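Local coordinates for putative thiosulfate sulfurtransferase ynjE (Escherichia coli K-12, PDB 3IPP), which catalyses transfer of sulfur from thiosulfate to cyanide, giving thiocyanate and sulfite, as a periplasmic monomer built of three rhodanese domains, at residues I356-Q361 / M382-V387; D204-L209 / D231-D236. One frame throughout, in Å; residues are numbered along the deposited sequence.

Contact 1: residues I356-Q361 / M382-V387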
loop_
_atom_site.group_PDB
_atom_site.type_symbol
_atom_site.label_atom_id
_atom_site.label_comp_id
_atom_site.label_asym_id
_atom_site.label_seq_id
_atom_site.Cartn_x
_atom_site.Cartn_y
_atom_site.Cartn_z
ATOM N N ILE A 356 9.172 -3.059 -14.483
ATOM C CA ILE A 356 7.868 -2.468 -14.208
ATOM C C ILE A 356 8.137 -1.015 -13.807
ATOM O O ILE A 356 8.835 -0.767 -12.807
ATOM C CB ILE A 356 7.212 -3.195 -13.067
ATOM C CG1 ILE A 356 7.073 -4.676 -13.406
ATOM C CG2 ILE A 356 5.826 -2.558 -12.714
ATOM C CD1 ILE A 356 6.830 -5.548 -12.191
ATOM N N LYS A 357 7.611 -0.060 -14.570
ATOM C CA LYS A 357 8.053 1.340 -14.457
ATOM C C LYS A 357 6.921 2.371 -14.551
ATOM O O LYS A 357 5.905 2.116 -15.202
ATOM C CB LYS A 357 9.143 1.642 -15.467
ATOM C CG LYS A 357 10.419 0.833 -15.225
ATOM C CD LYS A 357 11.330 0.880 -16.431
ATOM C CE LYS A 357 12.715 0.373 -16.059
ATOM N NZ LYS A 357 13.478 0.044 -17.297
ATOM N N PRO A 358 7.071 3.520 -13.858
ATOM C CA PRO A 358 5.888 4.366 -13.789
ATOM C C PRO A 358 5.420 4.929 -15.154
ATOM O O PRO A 358 4.241 5.274 -15.282
ATOM C CB PRO A 358 6.303 5.510 -12.819
ATOM C CG PRO A 358 7.878 5.549 -12.924
ATOM C CD PRO A 358 8.212 4.054 -13.074
ATOM N N GLU A 359 6.304 5.038 -16.145
ATOM C CA GLU A 359 5.880 5.591 -17.459
ATOM C C GLU A 359 5.111 4.549 -18.288
ATOM O O GLU A 359 4.599 4.885 -19.339
ATOM C CB GLU A 359 7.031 6.116 -18.360
ATOM C CG GLU A 359 8.372 6.320 -17.722
ATOM C CD GLU A 359 9.084 5.005 -17.320
ATOM O OE1 GLU A 359 9.604 4.250 -18.201
ATOM O OE2 GLU A 359 9.159 4.792 -16.099
ATOM N N GLN A 360 5.027 3.314 -17.824
ATOM C CA GLN A 360 4.296 2.289 -18.553
ATOM C C GLN A 360 2.815 2.323 -18.259
ATOM O O GLN A 360 2.420 2.806 -17.189
ATOM C CB GLN A 360 4.815 0.910 -18.155
ATOM C CG GLN A 360 6.241 0.674 -18.577
ATOM C CD GLN A 360 6.821 -0.557 -17.937
ATOM O OE1 GLN A 360 6.316 -1.041 -16.914
ATOM N NE2 GLN A 360 7.862 -1.109 -18.556
ATOM N N GLN A 361 1.995 1.780 -19.175
ATOM C CA GLN A 361 0.643 1.262 -18.816
ATOM C C GLN A 361 0.871 -0.037 -18.016
ATOM O O GLN A 361 1.439 -1.022 -18.552
ATOM C CB GLN A 361 -0.215 0.919 -20.048
ATOM C CG GLN A 361 -0.169 1.926 -21.166
ATOM C CD GLN A 361 -1.045 3.140 -20.853
ATOM O OE1 GLN A 361 -2.234 2.990 -20.488
ATOM N NE2 GLN A 361 -0.448 4.343 -20.934
ATOM N N MET A 382 1.811 6.459 -5.028
ATOM C CA MET A 382 3.121 6.748 -5.510
ATOM C C MET A 382 3.056 7.646 -6.731
ATOM O O MET A 382 4.086 8.124 -7.209
ATOM C CB MET A 382 3.843 5.429 -5.831
ATOM C CG MET A 382 4.199 4.595 -4.585
ATOM S SD MET A 382 4.665 2.908 -4.966
ATOM C CE MET A 382 6.199 3.215 -5.785
ATOM N N GLY A 383 1.847 7.920 -7.223
ATOM C CA GLY A 383 1.715 8.847 -8.332
ATOM C C GLY A 383 1.863 8.196 -9.725
ATOM O O GLY A 383 2.032 8.916 -10.715
ATOM N N TRP A 384 1.820 6.860 -9.803
ATOM C CA TRP A 384 1.775 6.134 -11.111
ATOM C C TRP A 384 0.492 6.476 -11.880
ATOM O O TRP A 384 -0.618 6.274 -11.399
ATOM C CB TRP A 384 1.944 4.616 -10.914
ATOM C CG TRP A 384 3.352 4.264 -10.462
ATOM C CD1 TRP A 384 4.130 4.977 -9.610
ATOM C CD2 TRP A 384 4.132 3.113 -10.839
ATOM N NE1 TRP A 384 5.361 4.370 -9.441
ATOM C CE2 TRP A 384 5.386 3.221 -10.183
ATOM C CE3 TRP A 384 3.907 2.017 -11.686
ATOM C CZ2 TRP A 384 6.411 2.289 -10.364
ATOM C CZ3 TRP A 384 4.946 1.096 -11.869
ATOM C CH2 TRP A 384 6.168 1.239 -11.217
ATOM N N LYS A 385 0.639 7.047 -13.051
ATOM C CA LYS A 385 -0.541 7.549 -13.702
ATOM C C LYS A 385 -1.377 6.548 -14.520
ATOM O O LYS A 385 -2.546 6.813 -14.755
ATOM C CB LYS A 385 -0.208 8.807 -14.509
ATOM C CG LYS A 385 0.106 9.977 -13.583
ATOM C CD LYS A 385 0.269 11.245 -14.350
ATOM C CE LYS A 385 1.615 11.305 -15.007
ATOM N NZ LYS A 385 1.996 12.752 -14.943
ATOM N N ASN A 386 -0.799 5.422 -14.940
ATOM C CA ASN A 386 -1.497 4.502 -15.851
ATOM C C ASN A 386 -1.515 3.141 -15.211
ATOM O O ASN A 386 -0.765 2.227 -15.608
ATOM C CB ASN A 386 -0.781 4.415 -17.200
ATOM C CG ASN A 386 -0.175 5.764 -17.630
ATOM O OD1 ASN A 386 -0.941 6.669 -17.955
ATOM N ND2 ASN A 386 1.228 5.917 -17.576
ATOM N N VAL A 387 -2.350 3.011 -14.191
ATOM C CA VAL A 387 -2.468 1.784 -13.454
ATOM C C VAL A 387 -3.887 1.290 -13.444
ATOM O O VAL A 387 -4.838 2.067 -13.526
ATOM C CB VAL A 387 -1.907 1.901 -12.004
ATOM C CG1 VAL A 387 -0.420 2.102 -12.050
ATOM C CG2 VAL A 387 -2.591 2.998 -11.186
HETATM O O HOH W 1 3.318 7.608 -14.177
HETATM O O HOH W 2 1.717 4.111 -14.543
#
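Pro-358 lies flat against the indole of Trp-384 in a CH-pi contact between two loops of the third rhodanese domain, one leading into strand 361-365 and the other, after helix 370-381, into strand 387-390. Pro-358 CB stands 3.6 Å from the centroid of the five-membered ring of Trp-384, only 10° off its normal. Lys-357 C and Pro-358 N continue the cover over the six-membered ring, the former 3.6 Å from Trp-384 CZ3. At the far end of the indole, Ile-356 CG2 reaches Trp-384 CZ3 at 3.9 Å; with CG1 beside the backbone N (chi1 -58°), CG2 is the branch anti to N. Trp-351 meets Trp-384 edge-to-face.

Beyond the ring the contact turns polar. Water 2 donates to the carbonyls of Pro-358 and Gln-360 and accepts from Asn-386 N, 2.9 Å from the water oxygen, while water 1 links Pro-358 O to Lys-385 N. Asn-386 ND2 adds a weak bond of 3.4 Å to Gln-360 O, and Gln-361 NE2 comes 3.6 Å from Asn-386 CG, the amide planes being 29° apart. The type I turn from Lys-357 to Gln-360 is braced by Gln-360 OE1, which takes Lys-357 N from above its carbonyl plane and also bonds Ser-290 OG. Direct grip is therefore mainly apolar, with water serving Pro-358 O, Gln-360 O, Lys-385 N and Asn-386 N, before Asn-386 and Val-362 bond backbone to backbone.

Contact 2: residues D204-L209 / D231-D236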
loop_
_atom_site.group_PDB
_atom_site.type_symbol
_atom_site.label_atom_id
_atom_site.label_comp_id
_atom_site.label_asym_id
_atom_site.label_seq_id
_atom_site.Cartn_x
_atom_site.Cartn_y
_atom_site.Cartn_z
ATOM N N ASP A 204 -18.571 12.680 -4.894
ATOM C CA ASP A 204 -17.748 13.627 -4.146
ATOM C C ASP A 204 -17.784 13.387 -2.639
ATOM O O ASP A 204 -17.453 14.274 -1.875
ATOM C CB ASP A 204 -18.122 15.087 -4.468
ATOM C CG ASP A 204 -19.571 15.392 -4.142
ATOM O OD1 ASP A 204 -20.353 14.436 -3.877
ATOM O OD2 ASP A 204 -19.939 16.587 -4.147
ATOM N N THR A 205 -18.218 12.212 -2.212
ATOM C CA THR A 205 -18.059 11.820 -0.828
ATOM C C THR A 205 -16.632 11.299 -0.677
ATOM O O THR A 205 -16.219 10.437 -1.458
ATOM C CB THR A 205 -19.024 10.683 -0.505
ATOM O OG1 THR A 205 -20.360 11.065 -0.884
ATOM C CG2 THR A 205 -18.976 10.330 0.974
ATOM N N THR A 206 -15.856 11.822 0.267
ATOM C CA THR A 206 -14.575 11.186 0.563
ATOM C C THR A 206 -14.823 9.885 1.319
ATOM O O THR A 206 -15.546 9.864 2.308
ATOM C CB THR A 206 -13.631 12.069 1.365
ATOM O OG1 THR A 206 -13.277 13.219 0.588
ATOM C CG2 THR A 206 -12.365 11.309 1.745
ATOM N N VAL A 207 -14.246 8.793 0.829
ATOM C CA VAL A 207 -14.429 7.473 1.452
ATOM C C VAL A 207 -13.102 6.966 1.996
ATOM O O VAL A 207 -12.117 6.864 1.255
ATOM C CB VAL A 207 -15.030 6.410 0.458
ATOM C CG1 VAL A 207 -15.065 5.037 1.092
ATOM C CG2 VAL A 207 -16.432 6.824 -0.009
ATOM N N ILE A 208 -13.083 6.671 3.288
ATOM C CA ILE A 208 -11.871 6.174 3.943
ATOM C C ILE A 208 -12.160 4.770 4.362
ATOM O O ILE A 208 -13.061 4.547 5.157
ATOM C CB ILE A 208 -11.527 6.903 5.254
ATOM C CG1 ILE A 208 -11.821 8.404 5.204
ATOM C CG2 ILE A 208 -10.110 6.544 5.663
ATOM C CD1 ILE A 208 -10.740 9.192 4.640
ATOM N N LEU A 209 -11.387 3.836 3.843
ATOM C CA LEU A 209 -11.664 2.412 4.034
ATOM C C LEU A 209 -10.564 1.797 4.808
ATOM O O LEU A 209 -9.388 2.137 4.647
ATOM C CB LEU A 209 -11.732 1.688 2.663
ATOM C CG LEU A 209 -13.085 1.891 1.941
ATOM C CD1 LEU A 209 -12.936 2.052 0.417
ATOM C CD2 LEU A 209 -14.103 0.793 2.344
ATOM N N ASP A 231 -12.428 10.699 -4.216
ATOM C CA ASP A 231 -11.503 10.756 -3.082
ATOM C C ASP A 231 -11.717 9.492 -2.238
ATOM O O ASP A 231 -12.654 9.408 -1.440
ATOM C CB ASP A 231 -11.789 12.039 -2.261
ATOM C CG ASP A 231 -10.705 12.343 -1.184
ATOM O OD1 ASP A 231 -9.709 11.577 -1.024
ATOM O OD2 ASP A 231 -10.882 13.374 -0.488
ATOM N N VAL A 232 -10.893 8.489 -2.488
ATOM C CA VAL A 232 -10.936 7.238 -1.756
ATOM C C VAL A 232 -9.555 7.075 -1.157
ATOM O O VAL A 232 -8.556 7.319 -1.819
ATOM C CB VAL A 232 -11.253 6.028 -2.678
ATOM C CG1 VAL A 232 -11.304 4.702 -1.884
ATOM C CG2 VAL A 232 -12.547 6.260 -3.455
ATOM N N ARG A 233 -9.529 6.721 0.122
ATOM C CA ARG A 233 -8.327 6.663 0.940
ATOM C C ARG A 233 -8.318 5.353 1.752
ATOM O O ARG A 233 -9.379 4.789 2.024
ATOM C CB ARG A 233 -8.293 7.911 1.849
ATOM C CG ARG A 233 -8.052 9.134 1.020
ATOM C CD ARG A 233 -8.786 10.405 1.428
ATOM N NE ARG A 233 -7.918 11.306 2.133
ATOM C CZ ARG A 233 -7.908 12.643 2.090
ATOM N NH1 ARG A 233 -8.727 13.349 1.336
ATOM N NH2 ARG A 233 -7.016 13.277 2.858
ATOM N N LEU A 234 -7.136 4.872 2.123
ATOM C CA LEU A 234 -7.002 3.704 2.994
ATOM C C LEU A 234 -6.361 4.085 4.348
ATOM O O LEU A 234 -5.468 4.963 4.416
ATOM C CB LEU A 234 -6.088 2.692 2.338
ATOM C CG LEU A 234 -6.458 2.038 1.005
ATOM C CD1 LEU A 234 -5.376 1.033 0.668
ATOM C CD2 LEU A 234 -7.828 1.381 1.136
ATOM N N LEU A 235 -6.769 3.404 5.415
ATOM C CA LEU A 235 -6.004 3.425 6.663
ATOM C C LEU A 235 -4.747 2.569 6.446
ATOM O O LEU A 235 -4.839 1.347 6.255
ATOM C CB LEU A 235 -6.833 2.888 7.820
ATOM C CG LEU A 235 -6.199 2.878 9.216
ATOM C CD1 LEU A 235 -5.636 4.271 9.628
ATOM C CD2 LEU A 235 -7.183 2.345 10.259
ATOM N N ASP A 236 -3.584 3.225 6.468
ATOM C CA ASP A 236 -2.271 2.559 6.231
ATOM C C ASP A 236 -2.062 1.504 7.306
ATOM O O ASP A 236 -2.209 1.816 8.485
ATOM C CB ASP A 236 -1.127 3.577 6.222
ATOM C CG ASP A 236 0.176 3.006 5.634
ATOM O OD1 ASP A 236 0.234 1.834 5.138
ATOM O OD2 ASP A 236 1.161 3.762 5.652
HETATM O O HOH W 3 -15.098 11.707 -3.576
#
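Strands 206-209 and 232-235 run parallel, their axes 4.6 Å apart at closest approach and 24° from exact alignment. Val-207, Ile-208 and Leu-209 pair with Val-232, Arg-233 and Leu-234. Four backbone bonds alternate across the pair: Val-207 N to Asp-231 O (2.8 Å), Arg-233 N to Val-207 O, Leu-209 N to Arg-233 O, and Leu-235 N to Leu-209 O (3.0 Å). Before the pairing starts, water 3 bridges Thr-205 O and Asp-231 N.

Thr-206 OG1 donates to Asp-231 OD2 over 2.6 Å, arriving from above the carboxylate plane; chi1 of -64° keeps OG1 beside the backbone N and leaves the methyl anti. The same oxygen gives its syn lone pair to Arg-233 NH1 at 2.8 Å and lies within 1° of the guanidinium plane, so the salt bridge is edge-on; it probably favours a charged carboxylate. Arg-233 NH2 also bonds Ala-143 O. Ile-208 CD1 packs 3.9 Å from Arg-233 CB. On the other face Leu-209 CD1 meets Val-232 CG1 at 3.9 Å, both side chains touching Ala-221 of helix 214-227, which covers this face. The strands and this intervening helix form a beta-alpha-beta unit in the second rhodanese domain's five-stranded parallel sheet, with 206-210 its central strand.

Overall arrangement
From the N terminus the chain passes through the first rhodanese domain before reaching contact 2, which brings 231-236 back beside 204-209 after an excursion through helix 214-227. Contact 1 comes later, in the third domain, where 382-387 returns to 356-361 after strand 361-365 and helix 370-381. The two closures are in series, neither nesting nor crossing. They occupy comparable places: each joins the fourth and fifth strands, in chain order, of a five-stranded parallel sheet, contact 2 along the strands and contact 1 at their approaches. Their centres lie about 21 Å apart and their nearest atoms about 11 Å; Arg-380, on the helix leading into contact 1, bonds Val-232 O and links the domains.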